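Local coordinates for protein lactate dehydrogenase, adjacent gene encodes predicted malate dehydrogenase (Cryptosporidium parvum, PDB 4ND2) that probably catalyses the NAD-dependent interconversion of (S)-lactate and pyruvate, and here holds pyruvate together with an acetylpyridine analogue of the cofactor, at residues F95-A98 against R99-D102; V148-S151 against S152-R155. All blocks are in the same frame, centred on the assembly; numbering follows the deposited sequence.

Contact 1 of 2, residues F95-A98 against R99-D102; sequences FGNA and RILD. With A3D (3-acetylpyridine adenine dinucleotide), chain C.
Asn97 and Ile100 touch one turn apart on helix 94-111, lying side by side and pointing the same way. The van der Waals contact between them is light: the methyl Ile100 CD1 sits 3.7 Å from the amide oxygen Asn97 OD1. Ile100 CD1 also reaches the adenine of the bound dinucleotide, 3.7 Å from A3D N7A. The other branch, Ile100 CG2, meets the exocyclic amino group, 3.7 Å from A3D N6A. On the next residue, Leu101 CD1 folds back to 3.4 Å from Asn97 O.

The backbone bonds are those of a regular alpha-helix. Leu101 N donates to Asn97 O at 3.0 Å, and Asp102 N to Ala98 O at 3.1 Å. Ile100 N bonds to Gly96 O, while the bond from Arg99 N to Phe95 O is weak. This helix connects strands 75-78 and 116-119 in a beta-alpha-beta unit of the Rossmann fold that binds the cofactor.

The polar end of Asn97 bonds outside the helix. OD1 accepts from Ile82 N, and ND2 donates to Asn122 O and is hydrogen-bonded to Ser81 OG. On another side of the helix, the Arg99 chain bends at chi2 (-64°) and chi3 (-51°). The bends bring Arg99 NH1 to Asp102 OD1 in a 2.6 Å salt bridge. The other carboxylate oxygen, Asp102 OD2, is hydrogen-bonded to His130 NE2.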
# COMPACT_ATOMS: atom_id res chain seq x y z
N PHE A 95 21.49 13.81 31.61
CA PHE A 95 21.97 15.19 31.74
C PHE A 95 22.24 15.83 30.39
O PHE A 95 21.85 16.97 30.15
CB PHE A 95 23.22 15.25 32.63
CG PHE A 95 22.99 14.78 34.04
CD1 PHE A 95 23.82 13.81 34.61
CD2 PHE A 95 21.95 15.28 34.81
CE1 PHE A 95 23.62 13.37 35.91
CE2 PHE A 95 21.75 14.85 36.11
CZ PHE A 95 22.58 13.89 36.66
N GLY A 96 22.92 15.10 29.51
CA GLY A 96 23.25 15.60 28.18
C GLY A 96 22.04 15.84 27.30
O GLY A 96 21.93 16.87 26.64
N ASN A 97 21.10 14.89 27.29
CA ASN A 97 19.93 15.00 26.42
C ASN A 97 18.91 16.03 26.90
O ASN A 97 18.23 16.64 26.08
CB ASN A 97 19.28 13.63 26.20
CG ASN A 97 20.13 12.73 25.33
OD1 ASN A 97 21.12 13.17 24.73
ND2 ASN A 97 19.76 11.46 25.25
N ALA A 98 18.83 16.23 28.21
CA ALA A 98 18.01 17.31 28.75
C ALA A 98 18.45 18.66 28.18
O ALA A 98 17.62 19.49 27.81
CB ALA A 98 18.09 17.34 30.27
N ARG A 99 19.77 18.86 28.11
CA ARG A 99 20.34 20.08 27.56
C ARG A 99 20.06 20.23 26.06
O ARG A 99 19.77 21.33 25.59
CB ARG A 99 21.85 20.13 27.82
CG ARG A 99 22.22 20.28 29.29
CD ARG A 99 21.75 21.61 29.86
NE ARG A 99 22.19 22.73 29.01
CZ ARG A 99 21.54 23.88 28.85
NH1 ARG A 99 20.39 24.13 29.47
NH2 ARG A 99 22.05 24.81 28.04
N ILE A 100 20.14 19.14 25.32
CA ILE A 100 19.78 19.16 23.90
C ILE A 100 18.33 19.60 23.73
O ILE A 100 18.04 20.47 22.91
CB ILE A 100 20.00 17.79 23.22
CG1 ILE A 100 21.50 17.52 23.08
CG2 ILE A 100 19.34 17.75 21.85
CD1 ILE A 100 21.84 16.10 22.65
N LEU A 101 17.44 19.01 24.51
CA LEU A 101 16.01 19.32 24.40
C LEU A 101 15.66 20.76 24.77
O LEU A 101 14.67 21.30 24.25
CB LEU A 101 15.16 18.33 25.22
CG LEU A 101 14.69 17.09 24.46
CD1 LEU A 101 15.81 16.37 23.72
CD2 LEU A 101 13.99 16.13 25.41
N ASP A 102 16.46 21.40 25.62
CA ASP A 102 16.31 22.84 25.89
C ASP A 102 16.44 23.62 24.59
O ASP A 102 15.62 24.50 24.31
CB ASP A 102 17.38 23.34 26.87
CG ASP A 102 17.23 22.76 28.26
OD1 ASP A 102 18.25 22.68 28.98
OD2 ASP A 102 16.10 22.39 28.65
PA A3D C . 22.30 8.55 16.76
O1A A3D C . 22.41 7.64 15.56
O2A A3D C . 23.53 8.83 17.58
O5B A3D C . 21.70 9.95 16.27
C5B A3D C . 21.64 11.09 17.12
C4B A3D C . 21.69 12.32 16.23
O4B A3D C . 21.38 13.49 16.99
C3B A3D C . 23.08 12.54 15.62
O3B A3D C . 23.01 12.55 14.19
C2B A3D C . 23.52 13.89 16.16
O2B A3D C . 24.28 14.67 15.23
C1B A3D C . 22.20 14.55 16.51
N9A A3D C . 22.33 15.64 17.49
C8A A3D C . 23.16 15.72 18.55
N7A A3D C . 22.98 16.89 19.21
C5A A3D C . 22.02 17.57 18.57
C6A A3D C . 21.34 18.87 18.74
N6A A3D C . 21.66 19.70 19.76
N1A A3D C . 20.38 19.19 17.84
C2A A3D C . 20.04 18.38 16.81
N3A A3D C . 20.62 17.19 16.61
C4A A3D C . 21.59 16.74 17.44
O3 A3D C . 21.17 8.03 17.78
PN A3D C . 19.87 7.16 17.37
O1N A3D C . 20.28 5.72 17.23
O2N A3D C . 19.14 7.83 16.23
O5D A3D C . 18.97 7.32 18.69
C5D A3D C . 18.46 8.61 19.02
C4D A3D C . 17.84 8.63 20.41
O4D A3D C . 16.68 7.79 20.44
C3D A3D C . 18.77 8.13 21.50
O3D A3D C . 18.68 8.97 22.65
C2D A3D C . 18.24 6.75 21.85
O2D A3D C . 18.49 6.36 23.20
C1D A3D C . 16.76 6.95 21.59
N1N A3D C . 16.01 5.71 21.40
C2N A3D C . 14.87 5.54 22.07
C3N A3D C . 14.12 4.38 21.93
C7N A3D C . 12.83 4.20 22.68
O7N A3D C . 12.25 3.14 22.57
C8N A3D C . 12.28 5.31 23.52
C4N A3D C . 14.57 3.39 21.07
C5N A3D C . 15.76 3.58 20.38
C6N A3D C . 16.47 4.76 20.57

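Contact 2 of 2, residues V148-S151 against S152-R155; sequences VLDS and SRFR. With PYR (pyruvic acid), chain D.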
# COMPACT_ATOMS: atom_id res chain seq x y z
N VAL A 148 4.43 1.85 21.91
CA VAL A 148 4.25 1.15 20.63
C VAL A 148 5.39 0.15 20.41
O VAL A 148 5.15 -0.97 19.97
CB VAL A 148 4.13 2.12 19.44
CG1 VAL A 148 4.13 1.36 18.12
CG2 VAL A 148 2.86 2.96 19.55
N LEU A 149 6.61 0.56 20.72
CA LEU A 149 7.77 -0.33 20.61
C LEU A 149 7.68 -1.47 21.63
O LEU A 149 7.83 -2.64 21.27
CB LEU A 149 9.07 0.44 20.81
CG LEU A 149 10.37 -0.36 20.70
CD1 LEU A 149 10.56 -0.92 19.30
CD2 LEU A 149 11.56 0.51 21.10
N ASP A 150 7.45 -1.12 22.89
CA ASP A 150 7.38 -2.11 23.97
C ASP A 150 6.24 -3.11 23.74
O ASP A 150 6.43 -4.32 23.86
CB ASP A 150 7.21 -1.43 25.33
CG ASP A 150 8.45 -0.67 25.77
OD1 ASP A 150 9.57 -1.06 25.38
OD2 ASP A 150 8.32 0.32 26.53
N SER A 151 5.06 -2.59 23.38
CA SER A 151 3.90 -3.44 23.11
C SER A 151 4.09 -4.29 21.86
O SER A 151 3.66 -5.44 21.83
CB SER A 151 2.64 -2.59 22.98
OG SER A 151 2.43 -1.81 24.15
N SER A 152 4.73 -3.74 20.83
CA SER A 152 5.01 -4.50 19.61
C SER A 152 5.93 -5.69 19.90
O SER A 152 5.72 -6.78 19.37
CB SER A 152 5.63 -3.61 18.53
OG SER A 152 4.69 -2.65 18.07
N ARG A 153 6.94 -5.47 20.73
CA ARG A 153 7.82 -6.55 21.17
C ARG A 153 7.02 -7.59 21.96
O ARG A 153 7.14 -8.78 21.72
CB ARG A 153 8.96 -6.00 22.02
CG ARG A 153 9.99 -5.22 21.21
CD ARG A 153 10.83 -4.30 22.08
NE ARG A 153 11.95 -3.73 21.34
CZ ARG A 153 12.80 -2.83 21.83
NH1 ARG A 153 12.66 -2.37 23.08
NH2 ARG A 153 13.79 -2.37 21.07
N PHE A 154 6.20 -7.11 22.90
CA PHE A 154 5.36 -7.96 23.75
C PHE A 154 4.42 -8.81 22.87
O PHE A 154 4.39 -10.04 23.01
CB PHE A 154 4.57 -7.07 24.73
CG PHE A 154 3.85 -7.81 25.84
CD1 PHE A 154 4.34 -8.99 26.38
CD2 PHE A 154 2.70 -7.26 26.38
CE1 PHE A 154 3.67 -9.63 27.41
CE2 PHE A 154 2.02 -7.89 27.41
CZ PHE A 154 2.51 -9.08 27.93
N ARG A 155 3.71 -8.16 21.96
CA ARG A 155 2.81 -8.85 21.02
C ARG A 155 3.55 -9.87 20.14
O ARG A 155 3.06 -10.97 19.91
CB ARG A 155 2.12 -7.85 20.09
CG ARG A 155 1.13 -6.93 20.78
CD ARG A 155 0.70 -5.81 19.84
NE ARG A 155 -0.26 -6.26 18.84
CZ ARG A 155 -0.72 -5.52 17.84
NH1 ARG A 155 -0.31 -4.27 17.66
NH2 ARG A 155 -1.60 -6.04 16.99
C PYR D . 14.77 0.52 23.22
O PYR D . 15.16 -0.17 22.25
OXT PYR D . 13.76 0.17 23.88
CA PYR D . 15.49 1.73 23.60
O3 PYR D . 14.99 2.52 24.38
CB PYR D . 16.86 1.98 23.03
O HOH W 1 10.95 -3.20 25.26
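Arg153 lies over Leu149 one turn earlier on helix 147-162, and its tip grips the pyruvate. Its CB starts near two carbonyl oxygens, Leu149 O and Asp150 O. Arg153 CG passes closer to Leu149 O, at 3.4 Å, and CD stays beside the same oxygen. From CG to NE the chain is extended (chi2 160°, chi3 171°), which carries the guanidinium out to the ligand. NE runs past Leu149 CD1 and CG. Arg153 CZ has Leu149 CD2 at 3.6 Å, and this methyl sits over one face of the guanidinium, offset toward its rim.

The two terminal nitrogens take one carboxylate oxygen each. Arg153 NH2 donates to PYR O at 2.8 Å. Arg153 NH1 donates to PYR OXT at 2.9 Å. This pairing fixes the rotation of the flat group. Arg153 NH1 also donates to water 1 O at 2.9 Å, near the guanidinium plane. The water lies close to Asp150 OD1 as well. Asp150 OD2 is bonded to His177 ND1, and His177 is the predicted proton acceptor.

Farther round the helix, Ser152 OG turns back beside its own backbone N (chi1 -67°) and donates to Val148 O at 2.6 Å. Ser152 N also donates to Val148 O, from the opposite face of the carbonyl plane.

Arg90, Asn122 and His177 complete the polar grip on pyruvate. The two-pronged arginine–carboxylate pair, with an aspartate-linked histidine beside it, is characteristic of the substrate site of the lactate/malate dehydrogenase family.

In the fold
From the N terminus, the chain first builds most of the parallel Rossmann sheet. Contact 1 comes near the start of helix 94-111, between strands 75-78 and 116-119. Contact 2 follows after strand 142-144, near the start of helix 147-162. Each is local to one helix, so neither closes a long loop. They come in series, without nesting or crossing, and their centres are about 27 Å apart. The bound ligands join them: 95-102 reaches the adenine through Ile100 and the far ribose through Asn97, while 148-155 meets pyruvate and, through Leu149, the cofactor too. Contact 1 faces helices 124-135 and 293-314. Contact 2 packs on strand 169-174, helix 206-227 and Met54 of the second subunit.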